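Local coordinates for protein peptide synthetase, module 7 (Actinoplanes teichomyceticus, PDB 4TX3) that probably serves as a condensation-like domain of a nonribosomal peptide synthetase in teicoplanin assembly and appears to recruit a partner protein, at residues Ala44-Arg50 and Ala382-Glu388; Trp208-Leu212 and Ile345-Leu349; Arg241-His247 and Glu413-Glu417. All blocks are in the same frame, centred on the assembly; numbering follows the deposited sequence.

Contact 1 of 3, residues Ala44-Arg50 and Ala382-Glu388; sequences ALRLRGR and ALRTSVE
Arg46 and Glu388 lie on the same face of two antiparallel strands, diagonal to one another, and their side chains rise from the sheet to meet as a salt bridge. Both side chains leave from that face; with CG anti to the backbone N (chi1 -176° in Arg46, 179° in Glu388), the bends at chi3 of Arg46 and chi2 of Glu388 bring the charged ends together. NE of Arg46 reaches OE2 of Glu388 at 2.8 Å, on the syn side of the carboxylate, while NH2 adds two weak bonds to OE1 and OE2. The guanidinium and carboxylate planes are turned 48° apart, so this is not a flat bidentate pairing. Glu134 (to NH1) and Glu100 (to NH2) also pair with this guanidinium. Farther along the same face Arg48 and Arg384 cross at about a right angle. CB of Arg48 sits over the centre of the Arg384 guanidinium, and NH2 of Arg48 comes 3.3 Å from CB of Arg384; NE of Arg384 is hydrogen-bonded to the other protein of the assembly. Their backbones form a regular hydrogen-bonded pair, Arg48 N to Arg384 O and Arg384 N to Arg48 O both at 2.9 Å. On the other face Leu47 CD2 meets Thr385 CG2 at 3.9 Å, while Thr385 OG1 bonds to Ala378 O. Strand 383-388 is outermost in this sheet within the chain, with 40-49 between it and 134-142, consistent with the latch of condensation domains. Helix 103-112 packs over Ala44 and Glu388, whereas helix 148-166 meets Leu45 and Leu383 through Phe155 and Tyr162.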
loop_
_atom_site.group_PDB
_atom_site.type_symbol
_atom_site.label_atom_id
_atom_site.label_comp_id
_atom_site.label_asym_id
_atom_site.label_seq_id
_atom_site.Cartn_x
_atom_site.Cartn_y
_atom_site.Cartn_z
ATOM N N ALA B 44 -4.660 -2.709 20.016
ATOM C CA ALA B 44 -5.542 -3.801 20.395
ATOM C C ALA B 44 -6.569 -4.102 19.282
ATOM O O ALA B 44 -7.189 -3.198 18.747
ATOM C CB ALA B 44 -6.243 -3.469 21.706
ATOM N N LEU B 45 -6.738 -5.373 18.934
ATOM C CA LEU B 45 -7.760 -5.776 17.970
ATOM C C LEU B 45 -8.882 -6.548 18.619
ATOM O O LEU B 45 -8.628 -7.489 19.376
ATOM C CB LEU B 45 -7.173 -6.648 16.873
ATOM C CG LEU B 45 -6.038 -6.030 16.095
ATOM C CD1 LEU B 45 -5.689 -6.964 14.966
ATOM C CD2 LEU B 45 -6.435 -4.651 15.586
ATOM N N ARG B 46 -10.120 -6.169 18.309
ATOM C CA ARG B 46 -11.276 -6.974 18.692
ATOM C C ARG B 46 -11.459 -8.064 17.653
ATOM O O ARG B 46 -11.350 -7.813 16.452
ATOM C CB ARG B 46 -12.538 -6.122 18.815
ATOM C CG ARG B 46 -13.751 -6.911 19.303
ATOM C CD ARG B 46 -14.909 -6.009 19.664
ATOM N NE ARG B 46 -14.646 -5.243 20.873
ATOM C CZ ARG B 46 -15.047 -5.607 22.087
ATOM N NH1 ARG B 46 -15.738 -6.729 22.249
ATOM N NH2 ARG B 46 -14.764 -4.845 23.140
ATOM N N LEU B 47 -11.716 -9.278 18.117
ATOM C CA LEU B 47 -11.830 -10.424 17.225
ATOM C C LEU B 47 -13.147 -11.167 17.502
ATOM O O LEU B 47 -13.343 -11.719 18.593
ATOM C CB LEU B 47 -10.617 -11.354 17.402
ATOM C CG LEU B 47 -9.198 -10.740 17.439
ATOM C CD1 LEU B 47 -8.147 -11.762 17.898
ATOM C CD2 LEU B 47 -8.798 -10.143 16.095
ATOM N N ARG B 48 -14.048 -11.167 16.519
ATOM C CA ARG B 48 -15.368 -11.794 16.668
ATOM C C ARG B 48 -15.507 -13.004 15.758
ATOM O O ARG B 48 -15.419 -12.882 14.531
ATOM C CB ARG B 48 -16.477 -10.792 16.366
ATOM C CG ARG B 48 -16.372 -9.501 17.159
ATOM C CD ARG B 48 -17.308 -8.432 16.616
ATOM N NE ARG B 48 -16.857 -7.874 15.338
ATOM C CZ ARG B 48 -17.650 -7.247 14.468
ATOM N NH1 ARG B 48 -18.950 -7.103 14.730
ATOM N NH2 ARG B 48 -17.145 -6.769 13.329
ATOM N N GLY B 49 -15.726 -14.170 16.354
ATOM C CA GLY B 49 -15.771 -15.398 15.586
ATOM C C GLY B 49 -15.018 -16.511 16.285
ATOM O O GLY B 49 -14.589 -16.355 17.428
ATOM N N ARG B 50 -14.855 -17.641 15.612
ATOM C CA ARG B 50 -14.144 -18.745 16.232
ATOM C C ARG B 50 -12.636 -18.598 16.050
ATOM O O ARG B 50 -12.083 -18.783 14.968
ATOM C CB ARG B 50 -14.647 -20.081 15.696
ATOM C CG ARG B 50 -15.917 -20.478 16.414
ATOM C CD ARG B 50 -16.352 -21.873 16.087
ATOM N NE ARG B 50 -15.555 -22.882 16.780
ATOM C CZ ARG B 50 -15.755 -23.261 18.040
ATOM N NH1 ARG B 50 -16.721 -22.696 18.763
ATOM N NH2 ARG B 50 -14.988 -24.206 18.575
ATOM N N ALA B 382 -12.024 -16.417 9.187
ATOM C CA ALA B 382 -13.156 -16.792 10.042
ATOM C C ALA B 382 -13.371 -15.828 11.194
ATOM O O ALA B 382 -13.860 -16.231 12.244
ATOM C CB ALA B 382 -12.990 -18.223 10.582
ATOM N N LEU B 383 -13.022 -14.559 10.991
ATOM C CA LEU B 383 -13.093 -13.551 12.055
ATOM C C LEU B 383 -13.435 -12.163 11.530
ATOM O O LEU B 383 -12.920 -11.732 10.501
ATOM C CB LEU B 383 -11.758 -13.479 12.819
ATOM C CG LEU B 383 -11.362 -14.674 13.690
ATOM C CD1 LEU B 383 -9.927 -14.562 14.139
ATOM C CD2 LEU B 383 -12.290 -14.769 14.888
ATOM N N ARG B 384 -14.303 -11.460 12.241
ATOM C CA ARG B 384 -14.498 -10.042 11.991
ATOM C C ARG B 384 -13.542 -9.315 12.915
ATOM O O ARG B 384 -13.590 -9.497 14.140
ATOM C CB ARG B 384 -15.938 -9.607 12.255
ATOM C CG ARG B 384 -16.929 -10.002 11.181
ATOM C CD ARG B 384 -18.265 -10.430 11.809
ATOM N NE ARG B 384 -18.144 -11.738 12.462
ATOM C CZ ARG B 384 -18.898 -12.164 13.478
ATOM N NH1 ARG B 384 -19.871 -11.397 13.979
ATOM N NH2 ARG B 384 -18.682 -13.374 13.990
ATOM N N THR B 385 -12.664 -8.504 12.343
ATOM C CA THR B 385 -11.652 -7.837 13.147
ATOM C C THR B 385 -11.837 -6.329 13.132
ATOM O O THR B 385 -12.342 -5.777 12.170
ATOM C CB THR B 385 -10.253 -8.196 12.655
ATOM O OG1 THR B 385 -10.019 -7.576 11.387
ATOM C CG2 THR B 385 -10.136 -9.697 12.496
ATOM N N SER B 386 -11.441 -5.660 14.204
ATOM C CA SER B 386 -11.549 -4.204 14.258
ATOM C C SER B 386 -10.589 -3.645 15.298
ATOM O O SER B 386 -10.123 -4.380 16.167
ATOM C CB SER B 386 -12.982 -3.784 14.584
ATOM O OG SER B 386 -13.382 -4.321 15.834
ATOM N N VAL B 387 -10.295 -2.351 15.217
ATOM C CA VAL B 387 -9.384 -1.743 16.174
ATOM C C VAL B 387 -10.106 -1.362 17.457
ATOM O O VAL B 387 -11.041 -0.560 17.459
ATOM C CB VAL B 387 -8.681 -0.498 15.609
ATOM C CG1 VAL B 387 -7.758 0.093 16.667
ATOM C CG2 VAL B 387 -7.886 -0.856 14.372
ATOM N N GLU B 388 -9.659 -1.961 18.548
ATOM C CA GLU B 388 -10.168 -1.650 19.861
ATOM C C GLU B 388 -9.449 -0.407 20.359
ATOM O O GLU B 388 -8.212 -0.383 20.423
ATOM C CB GLU B 388 -9.952 -2.833 20.805
ATOM C CG GLU B 388 -10.442 -2.595 22.229
ATOM C CD GLU B 388 -11.933 -2.834 22.399
ATOM O OE1 GLU B 388 -12.451 -2.479 23.483
ATOM O OE2 GLU B 388 -12.580 -3.386 21.467
HETATM O O HOH W 1 -5.626 -0.010 19.918
HETATM O O HOH W 2 -16.158 -17.788 12.931
#

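Contact 2 of 3, residues Trp208-Leu212 and Ile345-Leu349; sequences WRNHL and IPELL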
loop_
_atom_site.group_PDB
_atom_site.type_symbol
_atom_site.label_atom_id
_atom_site.label_comp_id
_atom_site.label_asym_id
_atom_site.label_seq_id
_atom_site.Cartn_x
_atom_site.Cartn_y
_atom_site.Cartn_z
ATOM N N TRP B 208 24.455 20.677 9.929
ATOM C CA TRP B 208 23.576 20.821 11.076
ATOM C C TRP B 208 24.173 21.702 12.157
ATOM O O TRP B 208 23.439 22.466 12.799
ATOM C CB TRP B 208 23.198 19.446 11.655
ATOM C CG TRP B 208 22.205 18.748 10.784
ATOM C CD1 TRP B 208 22.436 17.684 9.960
ATOM C CD2 TRP B 208 20.829 19.104 10.599
ATOM N NE1 TRP B 208 21.286 17.344 9.288
ATOM C CE2 TRP B 208 20.285 18.196 9.664
ATOM C CE3 TRP B 208 20.005 20.092 11.143
ATOM C CZ2 TRP B 208 18.953 18.248 9.257
ATOM C CZ3 TRP B 208 18.676 20.147 10.734
ATOM C CH2 TRP B 208 18.165 19.231 9.803
ATOM N N ARG B 209 25.481 21.600 12.379
ATOM C CA ARG B 209 26.141 22.455 13.365
ATOM C C ARG B 209 25.945 23.905 12.952
ATOM O O ARG B 209 25.754 24.777 13.800
ATOM C CB ARG B 209 27.640 22.140 13.488
ATOM C CG ARG B 209 27.971 20.834 14.195
ATOM C CD ARG B 209 29.464 20.505 14.076
ATOM N NE ARG B 209 30.281 21.639 14.502
ATOM C CZ ARG B 209 30.750 21.804 15.737
ATOM N NH1 ARG B 209 30.507 20.890 16.671
ATOM N NH2 ARG B 209 31.474 22.875 16.036
ATOM N N ASN B 210 25.978 24.140 11.639
ATOM C CA ASN B 210 25.789 25.469 11.074
ATOM C C ASN B 210 24.325 25.912 11.121
ATOM O O ASN B 210 24.015 26.994 11.626
ATOM C CB ASN B 210 26.307 25.515 9.630
ATOM C CG ASN B 210 27.848 25.521 9.544
ATOM O OD1 ASN B 210 28.533 25.848 10.514
ATOM N ND2 ASN B 210 28.384 25.177 8.370
ATOM N N HIS B 211 23.426 25.072 10.609
ATOM C CA HIS B 211 21.998 25.376 10.616
ATOM C C HIS B 211 21.492 25.625 12.049
ATOM O O HIS B 211 20.737 26.560 12.280
ATOM C CB HIS B 211 21.221 24.233 9.946
ATOM C CG HIS B 211 19.739 24.448 9.855
ATOM N ND1 HIS B 211 19.159 25.258 8.900
ATOM C CD2 HIS B 211 18.715 23.939 10.585
ATOM C CE1 HIS B 211 17.844 25.249 9.053
ATOM N NE2 HIS B 211 17.549 24.449 10.065
ATOM N N LEU B 212 21.925 24.814 13.011
ATOM C CA LEU B 212 21.375 24.876 14.371
ATOM C C LEU B 212 22.265 25.616 15.374
ATOM O O LEU B 212 22.003 25.593 16.575
ATOM C CB LEU B 212 21.101 23.463 14.899
ATOM C CG LEU B 212 19.959 22.694 14.222
ATOM C CD1 LEU B 212 19.775 21.305 14.845
ATOM C CD2 LEU B 212 18.660 23.487 14.263
ATOM N N ILE B 345 22.714 14.535 16.874
ATOM C CA ILE B 345 22.828 15.984 16.789
ATOM C C ILE B 345 23.021 16.703 18.133
ATOM O O ILE B 345 23.772 17.673 18.179
ATOM C CB ILE B 345 21.614 16.565 16.072
ATOM C CG1 ILE B 345 21.748 16.319 14.568
ATOM C CG2 ILE B 345 21.467 18.057 16.359
ATOM C CD1 ILE B 345 20.514 16.658 13.790
ATOM N N PRO B 346 22.362 16.246 19.225
ATOM C CA PRO B 346 22.713 16.874 20.516
ATOM C C PRO B 346 24.222 16.910 20.822
ATOM O O PRO B 346 24.691 17.967 21.213
ATOM C CB PRO B 346 21.958 16.011 21.531
ATOM C CG PRO B 346 20.697 15.636 20.775
ATOM C CD PRO B 346 21.157 15.397 19.346
ATOM N N GLU B 347 24.945 15.807 20.630
ATOM C CA GLU B 347 26.418 15.795 20.685
ATOM C C GLU B 347 27.087 16.851 19.825
ATOM O O GLU B 347 27.897 17.626 20.312
ATOM C CB GLU B 347 26.975 14.453 20.222
ATOM C CG GLU B 347 26.734 13.298 21.127
ATOM C CD GLU B 347 26.790 11.993 20.360
ATOM O OE1 GLU B 347 27.611 11.905 19.415
ATOM O OE2 GLU B 347 25.992 11.074 20.682
ATOM N N LEU B 348 26.773 16.833 18.531
ATOM C CA LEU B 348 27.367 17.754 17.564
ATOM C C LEU B 348 27.214 19.202 17.980
ATOM O O LEU B 348 28.004 20.052 17.590
ATOM C CB LEU B 348 26.733 17.567 16.187
ATOM C CG LEU B 348 26.628 16.134 15.683
ATOM C CD1 LEU B 348 25.874 16.118 14.380
ATOM C CD2 LEU B 348 28.012 15.523 15.511
ATOM N N LEU B 349 26.173 19.485 18.748
ATOM C CA LEU B 349 25.901 20.845 19.165
ATOM C C LEU B 349 26.442 21.116 20.557
ATOM O O LEU B 349 26.199 22.189 21.108
ATOM C CB LEU B 349 24.407 21.114 19.139
ATOM C CG LEU B 349 23.757 21.211 17.772
ATOM C CD1 LEU B 349 22.247 21.432 17.969
ATOM C CD2 LEU B 349 24.406 22.334 16.938
#
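The carbonyl O of Trp208 receives the backbone N-H of Leu212 at 2.8 Å, a bond that closes the final turn of helix 200-211, and CD2 of Leu349 comes within 4.3 Å of this oxygen from the facing segment. Leu349 N is shared between Ile345 O, at 3.1 Å, and Pro346 O. The last turn of helix 200-211 thus meets the single turn 345-348 in the condensation fold, and in each case the leucine that follows is the first residue to leave helical backbone angles. Between them lies an apolar patch. Ile345 CD1 stands over one face of the Trp208 indole as a CH-pi contact, 4.1 Å from the centroid of the five-membered ring and 17° off its normal. CG2 of Ile345 touches CD1 of Leu212 at 4.0 Å. The two leucine side chains cross at about a right angle, CB of Leu212 resting near both methyls of Leu349, with CD1 of Leu349 at 3.9 Å. An alanine in place of Leu349 is likely to open a gap beside Leu212 and over CA of Arg209, because both methyls that fill it would be gone. With CG anti to its carbonyl carbon (chi1 -73°) and a bend at chi3, Arg209 turns across Leu348, placing NH1 2.8 Å from Leu348 O. Trp208 NE1 bonds to His337 O, Phe308 and Pro309 of strand 306-313 pack against the indole, and Val360 touches both Leu212 and Ile345.

Contact 3 of 3, residues Arg241-His247 and Glu413-Glu417; sequences RLDAGPH and EDGIE
The passage from edge strand 235-242 into helix 244-255 is where this contact forms, and strand 413-423 lies beside it in a four-stranded mixed sheet. Leu242 and Ile416 are an antiparallel hydrogen-bonded pair: Leu242 N to Ile416 O and Ile416 N to Leu242 O both measure 2.8 Å, the first nearly straight at 169°. Their side chains lie alongside each other on one face, CD2 of Leu242 touching CD1 of Ile416 at 3.8 Å. Beyond this pair the first segment leaves the sheet, and the first turn of its helix carries His247 back against the neighbouring strand. CG of His247, anti to the backbone N (chi1 -179°), directs the imidazole between two aliphatic groups. Ile416 CG1 lies over the centre of one face, 3.5 Å from the ring centroid; Glu413 CG lies over the opposite face, offset toward the rim, 3.6 Å from the ring centroid. At the ring edge, in plane, Gly415 N gives a weak hydrogen bond to ND1 at 2.8 Å, and NE2 bonds to Glu405 OE2, consistent with a proton on NE2. Gly415 has backbone angles that call for glycine, and a CB there would run into NH2 of Arg241. The Arg241 side chain reaches forward along its own segment, NE pairing with Asp243 OD1 in a salt bridge of 3.0 Å on the anti lone pair of the oxygen.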
loop_
_atom_site.group_PDB
_atom_site.type_symbol
_atom_site.label_atom_id
_atom_site.label_comp_id
_atom_site.label_asym_id
_atom_site.label_seq_id
_atom_site.Cartn_x
_atom_site.Cartn_y
_atom_site.Cartn_z
ATOM N N ARG B 241 -10.322 21.024 14.238
ATOM C CA ARG B 241 -10.751 20.964 12.847
ATOM C C ARG B 241 -10.528 22.279 12.099
ATOM O O ARG B 241 -10.747 23.344 12.651
ATOM C CB ARG B 241 -12.232 20.576 12.748
ATOM C CG ARG B 241 -12.653 20.279 11.303
ATOM C CD ARG B 241 -14.159 20.316 11.038
ATOM N NE ARG B 241 -14.394 20.396 9.595
ATOM C CZ ARG B 241 -14.418 19.341 8.784
ATOM N NH1 ARG B 241 -14.249 18.114 9.274
ATOM N NH2 ARG B 241 -14.615 19.510 7.484
ATOM N N LEU B 242 -10.087 22.175 10.843
ATOM C CA LEU B 242 -10.129 23.250 9.850
ATOM C C LEU B 242 -11.135 22.897 8.755
ATOM O O LEU B 242 -11.020 21.834 8.137
ATOM C CB LEU B 242 -8.748 23.473 9.227
ATOM C CG LEU B 242 -8.687 24.519 8.117
ATOM C CD1 LEU B 242 -8.993 25.930 8.671
ATOM C CD2 LEU B 242 -7.333 24.473 7.438
ATOM N N ASP B 243 -12.118 23.765 8.508
ATOM C CA ASP B 243 -13.220 23.434 7.589
ATOM C C ASP B 243 -12.721 23.297 6.146
ATOM O O ASP B 243 -11.605 23.708 5.840
ATOM C CB ASP B 243 -14.337 24.490 7.672
ATOM C CG ASP B 243 -15.162 24.379 8.947
ATOM O OD1 ASP B 243 -15.253 23.265 9.513
ATOM O OD2 ASP B 243 -15.725 25.407 9.391
ATOM N N ALA B 244 -13.555 22.738 5.270
ATOM C CA ALA B 244 -13.150 22.386 3.910
ATOM C C ALA B 244 -12.786 23.599 3.050
ATOM O O ALA B 244 -11.775 23.592 2.341
ATOM C CB ALA B 244 -14.268 21.574 3.231
ATOM N N GLY B 245 -13.626 24.628 3.098
ATOM C CA GLY B 245 -13.383 25.860 2.365
ATOM C C GLY B 245 -12.023 26.501 2.632
ATOM O O GLY B 245 -11.241 26.696 1.699
ATOM N N PRO B 246 -11.739 26.846 3.901
ATOM C CA PRO B 246 -10.418 27.352 4.279
ATOM C C PRO B 246 -9.303 26.381 3.896
ATOM O O PRO B 246 -8.256 26.809 3.401
ATOM C CB PRO B 246 -10.511 27.488 5.796
ATOM C CG PRO B 246 -11.941 27.602 6.084
ATOM C CD PRO B 246 -12.643 26.772 5.059
ATOM N N HIS B 247 -9.526 25.089 4.123
ATOM C CA HIS B 247 -8.570 24.074 3.710
ATOM C C HIS B 247 -8.246 24.222 2.211
ATOM O O HIS B 247 -7.085 24.165 1.812
ATOM C CB HIS B 247 -9.109 22.678 4.030
ATOM C CG HIS B 247 -8.175 21.559 3.667
ATOM N ND1 HIS B 247 -8.533 20.235 3.759
ATOM C CD2 HIS B 247 -6.896 21.572 3.213
ATOM C CE1 HIS B 247 -7.517 19.476 3.382
ATOM N NE2 HIS B 247 -6.517 20.261 3.043
ATOM N N GLU B 413 -9.358 18.828 -1.592
ATOM C CA GLU B 413 -9.337 19.232 -0.193
ATOM C C GLU B 413 -10.726 19.293 0.454
ATOM O O GLU B 413 -11.611 20.026 -0.006
ATOM C CB GLU B 413 -8.668 20.600 -0.067
ATOM C CG GLU B 413 -7.143 20.594 -0.185
ATOM C CD GLU B 413 -6.634 20.553 -1.623
ATOM O OE1 GLU B 413 -7.377 20.913 -2.568
ATOM O OE2 GLU B 413 -5.467 20.160 -1.805
ATOM N N ASP B 414 -10.905 18.542 1.536
ATOM C CA ASP B 414 -12.207 18.452 2.176
ATOM C C ASP B 414 -12.163 18.616 3.705
ATOM O O ASP B 414 -12.963 18.026 4.421
ATOM C CB ASP B 414 -12.853 17.118 1.814
ATOM C CG ASP B 414 -14.360 17.185 1.850
ATOM O OD1 ASP B 414 -14.926 18.164 1.301
ATOM O OD2 ASP B 414 -14.975 16.274 2.437
ATOM N N GLY B 415 -11.231 19.431 4.201
ATOM C CA GLY B 415 -11.106 19.691 5.629
ATOM C C GLY B 415 -9.855 19.089 6.258
ATOM O O GLY B 415 -9.385 18.025 5.844
ATOM N N ILE B 416 -9.297 19.764 7.261
ATOM C CA ILE B 416 -8.229 19.139 8.032
ATOM C C ILE B 416 -8.720 18.784 9.431
ATOM O O ILE B 416 -9.311 19.604 10.127
ATOM C CB ILE B 416 -6.990 20.023 8.137
ATOM C CG1 ILE B 416 -6.493 20.414 6.740
ATOM C CG2 ILE B 416 -5.908 19.292 8.913
ATOM C CD1 ILE B 416 -5.285 21.364 6.740
ATOM N N GLU B 417 -8.473 17.540 9.818
ATOM C CA GLU B 417 -8.968 16.962 11.059
ATOM C C GLU B 417 -7.766 16.514 11.895
ATOM O O GLU B 417 -6.761 16.054 11.348
ATOM C CB GLU B 417 -9.909 15.795 10.732
ATOM C CG GLU B 417 -10.386 14.929 11.892
ATOM C CD GLU B 417 -11.487 13.930 11.459
ATOM O OE1 GLU B 417 -11.295 13.219 10.434
ATOM O OE2 GLU B 417 -12.552 13.866 12.132
#

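Overall arrangement
Along the chain the segments run 44-50, 208-212, 241-247, 345-349, 382-388 and 413-417, so contact 2 is nested inside the loop closed by contact 1, while contact 3 crosses both. The centres of contact 1 and contact 2 lie about 47 Å apart, those of contact 1 and contact 3 about 32 Å, and those of contact 2 and contact 3 about 36 Å, with no pair touching. Contacts 1 and 3 belong to different sheets, and contact 2 to helix ends; helix 200-211 and strand 235-242 follow each other. Between strands 363-369 and 399-407 the chain leaves their sheet, and strand 383-388 joins the other one, consistent with the two-lobed condensation fold being tied across its lobes.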